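Local coordinates for Hpy188I (Helicobacter pylori, PDB 3OQG), which cuts DNA at a short pseudopalindromic sequence as a restriction endonuclease of the GIY-YIG nuclease family, probably with the aid of a metal ion, at residues 15-26 / 116-127; 65-73 / 84-94. One frame throughout, in Å; residues are numbered along the deposited sequence.

Interaction 1. Residues 15-26 / 116-127; sequences KSDIILKSVDDL and YFVLQSLLKINK. With nucleotides of chain C.
The loop of residues 15-26, with a 3-10 turn at each end, runs along helix 113-125, its CA atoms coming within 4.2 Å at Ser22 and Ile125. This N-terminal arm, which precedes strand 42-50 of this GIY-YIG nuclease, is pinned by polar bonds between apolar patches. Ser121 OG accepts from Leu20 N at 3.0 Å (162°) and donates to Phe117 O, a second donor there from the face opposite Ser121 N. Ile19 reaches into the groove beside Tyr116 and Gln120: with CG1 beside its backbone N (chi1 -57°), CD1 lies 3.7 Å from Tyr116 CE2 and CG2 rests near Ser121 N. Phe117 takes Ile18 O at its ring edge, 3.2 Å from CE1, while in the conformer described Lys15 NZ lies over one face, 3.9 Å from the centroid, in a cation-pi contact, and hydrogen-bonds Ile175 O of the second subunit. Ile125 packs on Val23 (in one of its two conformers) and, more loosely, on Leu26. Ser16 N and OG hold the phosphate of DC4 of chain C, OG to OP2 at 2.7 Å. Lys124, bent at chi2 and chi4, puts NZ 2.7 Å from Lys21 O, on a carbonyl lone pair.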
loop_
_atom_site.group_PDB
_atom_site.type_symbol
_atom_site.label_atom_id
_atom_site.label_comp_id
_atom_site.label_asym_id
_atom_site.label_seq_id
_atom_site.Cartn_x
_atom_site.Cartn_y
_atom_site.Cartn_z
ATOM N N LYS A 15 -5.982 -14.645 9.798
ATOM C CA LYS A 15 -7.219 -13.949 10.177
ATOM C C LYS A 15 -8.080 -13.601 8.971
ATOM O O LYS A 15 -9.303 -13.720 9.019
ATOM C CB LYS A 15 -6.927 -12.655 10.960
ATOM C CG LYS A 15 -8.185 -11.895 11.427
ATOM C CD LYS A 15 -7.858 -10.464 11.844
ATOM C CE LYS A 15 -9.104 -9.647 12.189
ATOM N NZ LYS A 15 -10.161 -9.637 11.100
ATOM N N SER A 16 -7.445 -13.175 7.878
ATOM C CA SER A 16 -8.193 -12.703 6.708
ATOM C C SER A 16 -9.019 -13.813 6.045
ATOM O O SER A 16 -9.912 -13.502 5.274
ATOM C CB SER A 16 -7.242 -12.086 5.665
ATOM O OG SER A 16 -6.337 -13.062 5.168
ATOM N N ASP A 17 -8.697 -15.081 6.340
ATOM C CA ASP A 17 -9.471 -16.234 5.828
ATOM C C ASP A 17 -10.871 -16.283 6.445
ATOM O O ASP A 17 -11.766 -16.907 5.871
ATOM C CB ASP A 17 -8.813 -17.571 6.171
ATOM C CG ASP A 17 -7.516 -17.858 5.420
ATOM O OD1 ASP A 17 -7.157 -17.151 4.459
ATOM O OD2 ASP A 17 -6.873 -18.871 5.811
ATOM N N ILE A 18 -11.052 -15.677 7.619
ATOM C CA ILE A 18 -12.288 -15.820 8.381
ATOM C C ILE A 18 -13.222 -14.671 8.086
ATOM O O ILE A 18 -13.055 -13.549 8.590
ATOM C CB ILE A 18 -12.059 -15.915 9.910
ATOM C CG1 ILE A 18 -11.085 -17.042 10.248
ATOM C CG2 ILE A 18 -13.409 -16.141 10.614
ATOM C CD1 ILE A 18 -10.489 -16.922 11.661
ATOM N N ILE A 19 -14.192 -14.948 7.232
ATOM C CA ILE A 19 -15.147 -13.930 6.804
ATOM C C ILE A 19 -16.251 -13.836 7.870
ATOM O O ILE A 19 -16.727 -14.852 8.382
ATOM C CB ILE A 19 -15.740 -14.272 5.434
ATOM C CG1 ILE A 19 -14.633 -14.429 4.377
ATOM C CG2 ILE A 19 -16.781 -13.224 5.035
ATOM C CD1 ILE A 19 -13.661 -13.271 4.296
ATOM N N LEU A 20 -16.623 -12.622 8.249
ATOM C CA LEU A 20 -17.718 -12.443 9.209
ATOM C C LEU A 20 -19.034 -12.882 8.577
ATOM O O LEU A 20 -19.245 -12.666 7.383
ATOM C CB LEU A 20 -17.774 -11.000 9.688
ATOM C CG LEU A 20 -16.476 -10.459 10.299
ATOM C CD1 LEU A 20 -16.765 -9.143 11.040
ATOM C CD2 LEU A 20 -15.793 -11.486 11.236
ATOM N N LYS A 21 -19.912 -13.488 9.388
ATOM C CA LYS A 21 -21.102 -14.151 8.835
ATOM C C LYS A 21 -22.407 -13.383 9.042
ATOM O O LYS A 21 -23.374 -13.603 8.306
ATOM C CB LYS A 21 -21.224 -15.617 9.306
ATOM C CG LYS A 21 -21.016 -15.859 10.798
ATOM C CD LYS A 21 -20.825 -17.347 11.137
ATOM C CE LYS A 21 -22.111 -18.021 11.555
ATOM N NZ LYS A 21 -21.899 -19.473 11.808
ATOM N N SER A 22 -22.435 -12.461 10.001
ATOM C CA SER A 22 -23.636 -11.690 10.290
ATOM C C SER A 22 -23.323 -10.550 11.230
ATOM O O SER A 22 -22.235 -10.486 11.795
ATOM C CB SER A 22 -24.712 -12.565 10.932
ATOM O OG SER A 22 -24.444 -12.786 12.297
ATOM N N VAL A 23 -24.299 -9.662 11.416
ATOM C CA VAL A 23 -24.189 -8.577 12.395
ATOM C C VAL A 23 -23.869 -9.078 13.811
ATOM O O VAL A 23 -23.207 -8.373 14.562
ATOM C CB VAL A 23 -25.474 -7.702 12.462
ATOM C CG1 VAL A 23 -25.551 -6.771 11.270
ATOM C CG2 VAL A 23 -26.722 -8.569 12.555
ATOM N N ASP A 24 -24.326 -10.280 14.173
ATOM C CA ASP A 24 -24.002 -10.868 15.486
ATOM C C ASP A 24 -22.494 -10.904 15.716
ATOM O O ASP A 24 -22.037 -10.867 16.863
ATOM C CB ASP A 24 -24.576 -12.295 15.636
ATOM C CG ASP A 24 -24.294 -12.921 17.018
ATOM O OD1 ASP A 24 -24.764 -12.380 18.042
ATOM O OD2 ASP A 24 -23.610 -13.972 17.071
ATOM N N ASP A 25 -21.715 -10.980 14.641
ATOM C CA ASP A 25 -20.247 -11.014 14.770
ATOM C C ASP A 25 -19.677 -9.693 15.284
ATOM O O ASP A 25 -18.520 -9.647 15.736
ATOM C CB ASP A 25 -19.573 -11.401 13.451
ATOM C CG ASP A 25 -19.683 -12.891 13.153
ATOM O OD1 ASP A 25 -20.032 -13.668 14.065
ATOM O OD2 ASP A 25 -19.393 -13.298 12.015
ATOM N N LEU A 26 -20.487 -8.640 15.242
ATOM C CA LEU A 26 -20.084 -7.322 15.725
ATOM C C LEU A 26 -20.502 -7.023 17.159
ATOM O O LEU A 26 -20.288 -5.932 17.639
ATOM C CB LEU A 26 -20.665 -6.251 14.818
ATOM C CG LEU A 26 -20.299 -6.413 13.333
ATOM C CD1 LEU A 26 -20.923 -5.323 12.493
ATOM C CD2 LEU A 26 -18.796 -6.451 13.102
ATOM N N TYR A 116 -10.322 -8.535 0.304
ATOM C CA TYR A 116 -11.097 -9.786 0.346
ATOM C C TYR A 116 -11.888 -9.946 1.647
ATOM O O TYR A 116 -13.096 -10.173 1.625
ATOM C CB TYR A 116 -10.166 -10.962 0.147
ATOM C CG TYR A 116 -10.798 -12.296 0.396
ATOM C CD1 TYR A 116 -11.706 -12.849 -0.495
ATOM C CD2 TYR A 116 -10.496 -13.009 1.556
ATOM C CE1 TYR A 116 -12.294 -14.114 -0.232
ATOM C CE2 TYR A 116 -11.061 -14.259 1.809
ATOM C CZ TYR A 116 -11.964 -14.795 0.936
ATOM O OH TYR A 116 -12.498 -16.054 1.231
ATOM N N PHE A 117 -11.205 -9.831 2.776
ATOM C CA PHE A 117 -11.864 -9.954 4.072
ATOM C C PHE A 117 -12.986 -8.904 4.228
ATOM O O PHE A 117 -14.093 -9.224 4.661
ATOM C CB PHE A 117 -10.848 -9.856 5.213
ATOM C CG PHE A 117 -11.493 -9.588 6.554
ATOM C CD1 PHE A 117 -12.163 -10.596 7.222
ATOM C CD2 PHE A 117 -11.522 -8.302 7.078
ATOM C CE1 PHE A 117 -12.824 -10.337 8.422
ATOM C CE2 PHE A 117 -12.185 -8.038 8.273
ATOM C CZ PHE A 117 -12.837 -9.057 8.945
ATOM N N VAL A 118 -12.703 -7.652 3.898
ATOM C CA VAL A 118 -13.705 -6.598 4.059
ATOM C C VAL A 118 -14.883 -6.747 3.092
ATOM O O VAL A 118 -16.038 -6.722 3.524
ATOM C CB VAL A 118 -13.077 -5.184 4.000
ATOM C CG1 VAL A 118 -14.189 -4.110 4.065
ATOM C CG2 VAL A 118 -12.076 -4.990 5.123
ATOM N N LEU A 119 -14.631 -6.931 1.797
ATOM C CA LEU A 119 -15.747 -7.022 0.858
ATOM C C LEU A 119 -16.635 -8.231 1.226
ATOM O O LEU A 119 -17.862 -8.114 1.287
ATOM C CB LEU A 119 -15.240 -7.167 -0.559
ATOM C CG LEU A 119 -16.351 -7.342 -1.600
ATOM C CD1 LEU A 119 -17.167 -6.075 -1.668
ATOM C CD2 LEU A 119 -15.787 -7.696 -2.984
ATOM N N GLN A 120 -16.012 -9.378 1.473
ATOM C CA GLN A 120 -16.782 -10.606 1.703
ATOM C C GLN A 120 -17.555 -10.502 3.014
ATOM O O GLN A 120 -18.704 -10.954 3.091
ATOM C CB GLN A 120 -15.918 -11.856 1.675
ATOM C CG GLN A 120 -15.257 -12.130 0.325
ATOM C CD GLN A 120 -16.246 -12.171 -0.814
ATOM O OE1 GLN A 120 -17.339 -12.767 -0.699
ATOM N NE2 GLN A 120 -15.874 -11.559 -1.934
ATOM N N SER A 121 -16.939 -9.892 4.023
ATOM C CA SER A 121 -17.620 -9.706 5.319
ATOM C C SER A 121 -18.808 -8.767 5.181
ATOM O O SER A 121 -19.895 -9.058 5.678
ATOM C CB SER A 121 -16.657 -9.181 6.389
ATOM O OG SER A 121 -15.703 -10.181 6.743
ATOM N N LEU A 122 -18.611 -7.644 4.499
ATOM C CA LEU A 122 -19.708 -6.698 4.289
ATOM C C LEU A 122 -20.842 -7.280 3.442
ATOM O O LEU A 122 -22.013 -7.015 3.711
ATOM C CB LEU A 122 -19.180 -5.385 3.697
ATOM C CG LEU A 122 -18.202 -4.577 4.562
ATOM C CD1 LEU A 122 -17.914 -3.187 3.968
ATOM C CD2 LEU A 122 -18.580 -4.441 6.024
ATOM N N LEU A 123 -20.508 -8.056 2.413
ATOM C CA LEU A 123 -21.527 -8.713 1.600
ATOM C C LEU A 123 -22.338 -9.724 2.424
ATOM O O LEU A 123 -23.564 -9.828 2.287
ATOM C CB LEU A 123 -20.878 -9.401 0.369
ATOM C CG LEU A 123 -20.331 -8.503 -0.746
ATOM C CD1 LEU A 123 -19.695 -9.374 -1.857
ATOM C CD2 LEU A 123 -21.392 -7.546 -1.300
ATOM N N LYS A 124 -21.651 -10.487 3.272
ATOM C CA LYS A 124 -22.290 -11.536 4.078
ATOM C C LYS A 124 -23.171 -10.964 5.175
ATOM O O LYS A 124 -24.292 -11.450 5.404
ATOM C CB LYS A 124 -21.233 -12.471 4.661
ATOM C CG LYS A 124 -21.738 -13.667 5.427
ATOM C CD LYS A 124 -22.511 -14.679 4.572
ATOM C CE LYS A 124 -23.028 -15.856 5.421
ATOM N NZ LYS A 124 -24.097 -15.436 6.401
ATOM N N ILE A 125 -22.671 -9.935 5.857
ATOM C CA ILE A 125 -23.443 -9.246 6.895
ATOM C C ILE A 125 -24.656 -8.589 6.235
ATOM O O ILE A 125 -25.771 -8.582 6.780
ATOM C CB ILE A 125 -22.577 -8.204 7.597
ATOM C CG1 ILE A 125 -21.472 -8.888 8.438
ATOM C CG2 ILE A 125 -23.441 -7.245 8.441
ATOM C CD1 ILE A 125 -20.415 -7.906 8.929
ATOM N N ASN A 126 -24.420 -8.074 5.030
ATOM C CA ASN A 126 -25.484 -7.594 4.144
ATOM C C ASN A 126 -26.313 -6.479 4.777
ATOM O O ASN A 126 -27.560 -6.422 4.649
ATOM C CB ASN A 126 -26.340 -8.761 3.672
ATOM C CG ASN A 126 -27.138 -8.446 2.420
ATOM O OD1 ASN A 126 -26.775 -7.571 1.618
ATOM N ND2 ASN A 126 -28.225 -9.191 2.226
ATOM N N LYS A 127 -25.596 -5.552 5.416
ATOM C CA LYS A 127 -26.188 -4.326 5.917
ATOM C C LYS A 127 -25.542 -3.110 5.267
ATOM O O LYS A 127 -24.386 -3.148 4.832
ATOM C CB LYS A 127 -26.009 -4.212 7.435
ATOM C CG LYS A 127 -26.589 -5.354 8.254
ATOM C CD LYS A 127 -28.092 -5.438 8.151
ATOM C CE LYS A 127 -28.657 -6.638 8.910
ATOM N NZ LYS A 127 -30.157 -6.613 8.895
ATOM P P DC C 4 -3.635 -11.700 7.064
ATOM O OP1 DC C 4 -4.692 -11.846 8.099
ATOM O OP2 DC C 4 -3.909 -12.106 5.666
ATOM O "O5'" DC C 4 -3.148 -10.187 7.064
ATOM C "C5'" DC C 4 -2.649 -9.593 8.260
ATOM C "C4'" DC C 4 -2.481 -8.100 8.089
ATOM O "O4'" DC C 4 -1.404 -7.823 7.155
ATOM C "C3'" DC C 4 -3.705 -7.366 7.544
ATOM O "O3'" DC C 4 -3.793 -6.067 8.138
ATOM C "C2'" DC C 4 -3.400 -7.248 6.060
ATOM C "C1'" DC C 4 -1.891 -7.033 6.072
ATOM N N1 DC C 4 -1.219 -7.486 4.837
ATOM C C2 DC C 4 -0.555 -6.547 4.035
ATOM O O2 DC C 4 -0.512 -5.362 4.396
ATOM N N3 DC C 4 0.026 -6.958 2.884
ATOM C C4 DC C 4 -0.029 -8.241 2.525
ATOM N N4 DC C 4 0.550 -8.593 1.366
ATOM C C5 DC C 4 -0.680 -9.219 3.330
ATOM C C6 DC C 4 -1.253 -8.800 4.467
HETATM O O HOH W 1 -11.611 -17.512 3.241
HETATM O O HOH W 2 -26.320 -9.599 9.326
#

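Interaction 2. Residues 65-73 / 84-94; sequences NMKNEGLVY and IGHSITPITKR. With nucleotides of chain C.
The antiparallel hairpin of strands 71-77 and 80-87, core of the GIY-YIG fold, runs into helix 91-98 and grips the DNA backbone. Leu71 with Ser87 and Tyr73 with Gly85 are hydrogen-bonded pairs; Gly70 joins Leu71 opposite Ser87 in a G1 bulge. The Tyr73 ring, its CG between backbone N and carbonyl carbon (chi1 60°), folds back over Gly85, whose CA lies 3.9 Å from the centroid in a CH-pi contact; with no side chain, Gly85 lets the ring lie on its backbone, and Tyr73 OH is hydrogen-bonded to Tyr98 OH. The Arg94 side chain crosses that of Tyr73, guanidinium and ring planes 79° apart. Its NH2 donates to OP2 of DG6 of chain C at 2.8 Å, and His86 N to OP1. Ser87 OG accepts Thr89 N in an ST turn and bonds OP2 of DA7 of chain C at 2.9 Å; Ile88 N meets OP1 at 2.7 Å. Selenomethionine Met66 sets CE 3.5 Å from Ile91 CG2. His86, a calcium ligand in another structure, is hydrogen-bonded through ND1 to Glu159 OE2 of the second subunit. Two backbone N-H groups and the Ser87 hydroxyl orient the phosphates, while the Arg94 guanidinium brings positive charge that probably offsets theirs.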
loop_
_atom_site.group_PDB
_atom_site.type_symbol
_atom_site.label_atom_id
_atom_site.label_comp_id
_atom_site.label_asym_id
_atom_site.label_seq_id
_atom_site.Cartn_x
_atom_site.Cartn_y
_atom_site.Cartn_z
ATOM N N ASN A 65 -17.467 16.708 -0.444
ATOM C CA ASN A 65 -16.246 15.967 -0.088
ATOM C C ASN A 65 -16.034 14.635 -0.791
ATOM O O ASN A 65 -15.059 13.926 -0.521
ATOM C CB ASN A 65 -16.200 15.753 1.428
ATOM C CG ASN A 65 -15.674 16.941 2.149
ATOM O OD1 ASN A 65 -14.758 17.605 1.663
ATOM N ND2 ASN A 65 -16.231 17.230 3.322
HETATM N N MSE A 66 -16.911 14.293 -1.720
HETATM C CA MSE A 66 -16.799 13.012 -2.409
HETATM C C MSE A 66 -15.569 12.893 -3.316
HETATM O O MSE A 66 -15.127 11.777 -3.598
HETATM C CB MSE A 66 -18.075 12.713 -3.211
HETATM C CG MSE A 66 -19.288 12.503 -2.339
HETATM SE SE MSE A 66 -19.139 11.030 -1.063
HETATM C CE MSE A 66 -18.774 9.525 -2.309
ATOM N N LYS A 67 -15.045 14.019 -3.796
ATOM C CA LYS A 67 -13.819 14.013 -4.614
ATOM C C LYS A 67 -12.576 14.501 -3.821
ATOM O O LYS A 67 -11.488 14.609 -4.373
ATOM C CB LYS A 67 -14.035 14.785 -5.940
ATOM C CG LYS A 67 -15.038 14.081 -6.901
ATOM C CD LYS A 67 -15.238 14.798 -8.278
ATOM C CE LYS A 67 -15.991 13.885 -9.280
ATOM N NZ LYS A 67 -16.115 14.438 -10.687
ATOM N N ASN A 68 -12.759 14.779 -2.528
ATOM C CA ASN A 68 -11.663 15.174 -1.637
ATOM C C ASN A 68 -10.720 14.008 -1.359
ATOM O O ASN A 68 -11.170 12.898 -1.096
ATOM C CB ASN A 68 -12.197 15.696 -0.300
ATOM C CG ASN A 68 -12.316 17.208 -0.253
ATOM O OD1 ASN A 68 -12.368 17.881 -1.281
ATOM N ND2 ASN A 68 -12.360 17.749 0.958
ATOM N N GLU A 69 -9.416 14.284 -1.400
ATOM C CA GLU A 69 -8.372 13.251 -1.253
ATOM C C GLU A 69 -7.683 13.343 0.101
ATOM O O GLU A 69 -7.379 14.440 0.551
ATOM C CB GLU A 69 -7.315 13.474 -2.333
ATOM C CG GLU A 69 -7.842 13.406 -3.732
ATOM C CD GLU A 69 -6.756 13.533 -4.769
ATOM O OE1 GLU A 69 -6.018 14.544 -4.742
ATOM O OE2 GLU A 69 -6.645 12.617 -5.608
ATOM N N GLY A 70 -7.383 12.206 0.731
ATOM C CA GLY A 70 -6.658 12.198 1.990
ATOM C C GLY A 70 -7.601 12.256 3.170
ATOM O O GLY A 70 -7.969 13.343 3.644
ATOM N N LEU A 71 -8.025 11.086 3.632
ATOM C CA LEU A 71 -8.991 10.993 4.722
ATOM C C LEU A 71 -8.691 9.802 5.630
ATOM O O LEU A 71 -8.075 8.813 5.214
ATOM C CB LEU A 71 -10.425 10.857 4.190
ATOM C CG LEU A 71 -10.833 9.573 3.448
ATOM C CD1 LEU A 71 -12.384 9.369 3.487
ATOM C CD2 LEU A 71 -10.320 9.642 2.021
ATOM N N VAL A 72 -9.140 9.920 6.871
ATOM C CA VAL A 72 -9.348 8.785 7.733
ATOM C C VAL A 72 -10.845 8.491 7.706
ATOM O O VAL A 72 -11.677 9.412 7.731
ATOM C CB VAL A 72 -8.860 9.041 9.174
ATOM C CG1 VAL A 72 -9.064 7.789 10.034
ATOM C CG2 VAL A 72 -7.402 9.476 9.180
ATOM N N TYR A 73 -11.194 7.210 7.587
ATOM C CA TYR A 73 -12.598 6.801 7.595
ATOM C C TYR A 73 -12.897 5.742 8.636
ATOM O O TYR A 73 -12.000 4.999 9.079
ATOM C CB TYR A 73 -13.042 6.325 6.212
ATOM C CG TYR A 73 -12.273 5.142 5.688
ATOM C CD1 TYR A 73 -11.197 5.317 4.845
ATOM C CD2 TYR A 73 -12.649 3.838 6.023
ATOM C CE1 TYR A 73 -10.476 4.211 4.347
ATOM C CE2 TYR A 73 -11.986 2.744 5.522
ATOM C CZ TYR A 73 -10.895 2.924 4.702
ATOM O OH TYR A 73 -10.210 1.842 4.231
ATOM N N ILE A 84 -11.429 1.132 10.999
ATOM C CA ILE A 84 -10.874 2.457 10.806
ATOM C C ILE A 84 -9.786 2.272 9.771
ATOM O O ILE A 84 -8.986 1.347 9.883
ATOM C CB ILE A 84 -10.290 3.058 12.090
ATOM C CG1 ILE A 84 -11.368 3.162 13.180
ATOM C CG2 ILE A 84 -9.647 4.430 11.799
ATOM C CD1 ILE A 84 -10.819 3.347 14.586
ATOM N N GLY A 85 -9.802 3.108 8.733
ATOM C CA GLY A 85 -8.795 3.067 7.677
ATOM C C GLY A 85 -8.434 4.439 7.161
ATOM O O GLY A 85 -8.922 5.447 7.654
ATOM N N HIS A 86 -7.574 4.485 6.151
ATOM C CA HIS A 86 -7.245 5.745 5.529
ATOM C C HIS A 86 -7.049 5.557 4.029
ATOM O O HIS A 86 -6.818 4.431 3.527
ATOM C CB HIS A 86 -5.976 6.346 6.154
ATOM C CG HIS A 86 -4.714 5.782 5.573
ATOM N ND1 HIS A 86 -4.182 4.576 5.974
ATOM C CD2 HIS A 86 -3.936 6.214 4.553
ATOM C CE1 HIS A 86 -3.095 4.321 5.271
ATOM N NE2 HIS A 86 -2.938 5.285 4.383
ATOM N N SER A 87 -7.088 6.679 3.329
ATOM C CA SER A 87 -6.797 6.720 1.913
ATOM C C SER A 87 -6.226 8.069 1.503
ATOM O O SER A 87 -6.721 9.115 1.949
ATOM C CB SER A 87 -8.040 6.465 1.087
ATOM O OG SER A 87 -7.718 6.429 -0.301
ATOM N N ILE A 88 -5.216 8.049 0.634
ATOM C CA ILE A 88 -4.731 9.279 -0.011
ATOM C C ILE A 88 -5.590 9.655 -1.230
ATOM O O ILE A 88 -5.379 10.694 -1.836
ATOM C CB ILE A 88 -3.237 9.187 -0.414
ATOM C CG1 ILE A 88 -3.036 8.190 -1.580
ATOM C CG2 ILE A 88 -2.421 8.824 0.835
ATOM C CD1 ILE A 88 -1.645 8.123 -2.185
ATOM N N THR A 89 -6.521 8.779 -1.593
ATOM C CA THR A 89 -7.435 9.027 -2.713
ATOM C C THR A 89 -8.804 9.448 -2.153
ATOM O O THR A 89 -8.993 9.459 -0.932
ATOM C CB THR A 89 -7.561 7.751 -3.618
ATOM O OG1 THR A 89 -8.341 6.756 -2.951
ATOM C CG2 THR A 89 -6.169 7.195 -3.976
ATOM N N PRO A 90 -9.770 9.796 -3.030
ATOM C CA PRO A 90 -11.148 9.965 -2.541
ATOM C C PRO A 90 -11.773 8.649 -2.095
ATOM O O PRO A 90 -11.299 7.582 -2.476
ATOM C CB PRO A 90 -11.902 10.519 -3.772
ATOM C CG PRO A 90 -10.843 11.022 -4.677
ATOM C CD PRO A 90 -9.688 10.076 -4.471
ATOM N N ILE A 91 -12.824 8.715 -1.274
ATOM C CA ILE A 91 -13.506 7.505 -0.815
ATOM C C ILE A 91 -13.926 6.587 -1.966
ATOM O O ILE A 91 -13.947 5.351 -1.827
ATOM C CB ILE A 91 -14.729 7.851 0.091
ATOM C CG1 ILE A 91 -15.235 6.598 0.809
ATOM C CG2 ILE A 91 -15.815 8.671 -0.683
ATOM C CD1 ILE A 91 -14.193 5.918 1.741
ATOM N N THR A 92 -14.294 7.182 -3.092
ATOM C CA THR A 92 -14.811 6.419 -4.212
ATOM C C THR A 92 -13.757 5.428 -4.718
ATOM O O THR A 92 -14.073 4.278 -4.998
ATOM C CB THR A 92 -15.279 7.345 -5.357
ATOM O OG1 THR A 92 -14.229 8.251 -5.719
ATOM C CG2 THR A 92 -16.502 8.135 -4.913
ATOM N N LYS A 93 -12.515 5.890 -4.841
ATOM C CA LYS A 93 -11.409 5.023 -5.264
ATOM C C LYS A 93 -11.092 3.946 -4.213
ATOM O O LYS A 93 -10.792 2.781 -4.550
ATOM C CB LYS A 93 -10.171 5.856 -5.618
ATOM C CG LYS A 93 -10.331 6.672 -6.903
ATOM C CD LYS A 93 -8.977 7.205 -7.317
ATOM C CE LYS A 93 -9.060 8.222 -8.399
ATOM N NZ LYS A 93 -7.678 8.710 -8.715
ATOM N N ARG A 94 -11.148 4.311 -2.934
ATOM C CA ARG A 94 -10.919 3.327 -1.888
ATOM C C ARG A 94 -11.990 2.241 -1.928
ATOM O O ARG A 94 -11.694 1.070 -1.729
ATOM C CB ARG A 94 -10.839 3.962 -0.488
ATOM C CG ARG A 94 -10.547 2.944 0.639
ATOM C CD ARG A 94 -9.165 2.289 0.464
ATOM N NE ARG A 94 -8.836 1.191 1.378
ATOM C CZ ARG A 94 -9.008 -0.104 1.112
ATOM N NH1 ARG A 94 -9.552 -0.492 -0.009
ATOM N NH2 ARG A 94 -8.590 -1.024 1.982
ATOM P P DG C 6 -6.446 0.291 4.860
ATOM O OP1 DG C 6 -6.842 1.410 5.741
ATOM O OP2 DG C 6 -7.423 -0.780 4.532
ATOM O "O5'" DG C 6 -5.864 0.901 3.511
ATOM C "C5'" DG C 6 -4.561 1.478 3.511
ATOM C "C4'" DG C 6 -4.020 1.575 2.106
ATOM O "O4'" DG C 6 -3.829 0.260 1.531
ATOM C "C3'" DG C 6 -4.919 2.339 1.131
ATOM O "O3'" DG C 6 -4.131 3.306 0.439
ATOM C "C2'" DG C 6 -5.401 1.268 0.171
ATOM C "C1'" DG C 6 -4.204 0.346 0.171
ATOM N N9 DG C 6 -4.451 -0.997 -0.345
ATOM C C8 DG C 6 -5.319 -1.951 0.136
ATOM N N7 DG C 6 -5.353 -3.030 -0.601
ATOM C C5 DG C 6 -4.437 -2.782 -1.619
ATOM C C6 DG C 6 -4.052 -3.578 -2.733
ATOM O O6 DG C 6 -4.464 -4.702 -3.063
ATOM N N1 DG C 6 -3.090 -2.931 -3.513
ATOM C C2 DG C 6 -2.581 -1.681 -3.260
ATOM N N2 DG C 6 -1.674 -1.210 -4.134
ATOM N N3 DG C 6 -2.932 -0.936 -2.231
ATOM C C4 DG C 6 -3.860 -1.541 -1.463
ATOM P P DA C 7 -4.811 4.264 -0.642
ATOM O OP1 DA C 7 -4.413 5.647 -0.302
ATOM O OP2 DA C 7 -6.253 3.925 -0.780
ATOM O "O5'" DA C 7 -4.088 3.857 -2.001
ATOM C "C5'" DA C 7 -2.665 3.910 -2.091
ATOM C "C4'" DA C 7 -2.208 3.690 -3.515
ATOM O "O4'" DA C 7 -2.448 2.320 -3.911
ATOM C "C3'" DA C 7 -2.874 4.568 -4.570
ATOM O "O3'" DA C 7 -1.884 5.047 -5.487
ATOM C "C2'" DA C 7 -3.860 3.634 -5.250
ATOM C "C1'" DA C 7 -3.226 2.263 -5.093
ATOM N N9 DA C 7 -4.204 1.186 -4.927
ATOM C C8 DA C 7 -5.108 1.039 -3.899
ATOM N N7 DA C 7 -5.875 -0.016 -4.013
ATOM C C5 DA C 7 -5.450 -0.612 -5.194
ATOM C C6 DA C 7 -5.875 -1.764 -5.879
ATOM N N6 DA C 7 -6.864 -2.563 -5.455
ATOM N N1 DA C 7 -5.244 -2.075 -7.031
ATOM C C2 DA C 7 -4.253 -1.272 -7.457
ATOM N N3 DA C 7 -3.769 -0.167 -6.907
ATOM C C4 DA C 7 -4.418 0.117 -5.764
HETATM O O HOH W 3 -13.454 11.383 -0.379
HETATM O O HOH W 4 -14.697 10.589 -6.550
HETATM O O HOH W 5 -4.842 11.017 -4.670
HETATM O O HOH W 6 -6.938 10.154 -6.486
#

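In the fold
From the N terminus, residues 15-26 come first and meet helix 113-125 only some ninety residues later; interaction 1 closes a long loop that contains four strands of the five-stranded sheet and two helices. Interaction 2 is nested inside that loop and closes a much shorter one, only the rest of the 71-77/80-87 hairpin lying between its segments. The two contacts do not touch, their nearest atoms being about 6 Å apart, but the hairpin links them, Ile77 and Phe82 beyond the segments of interaction 2 packing against the arm and helix of interaction 1. Both contacts reach the second subunit and phosphates of DNA chain C, so they tie arm, helix and hairpin to the dimer and its substrate.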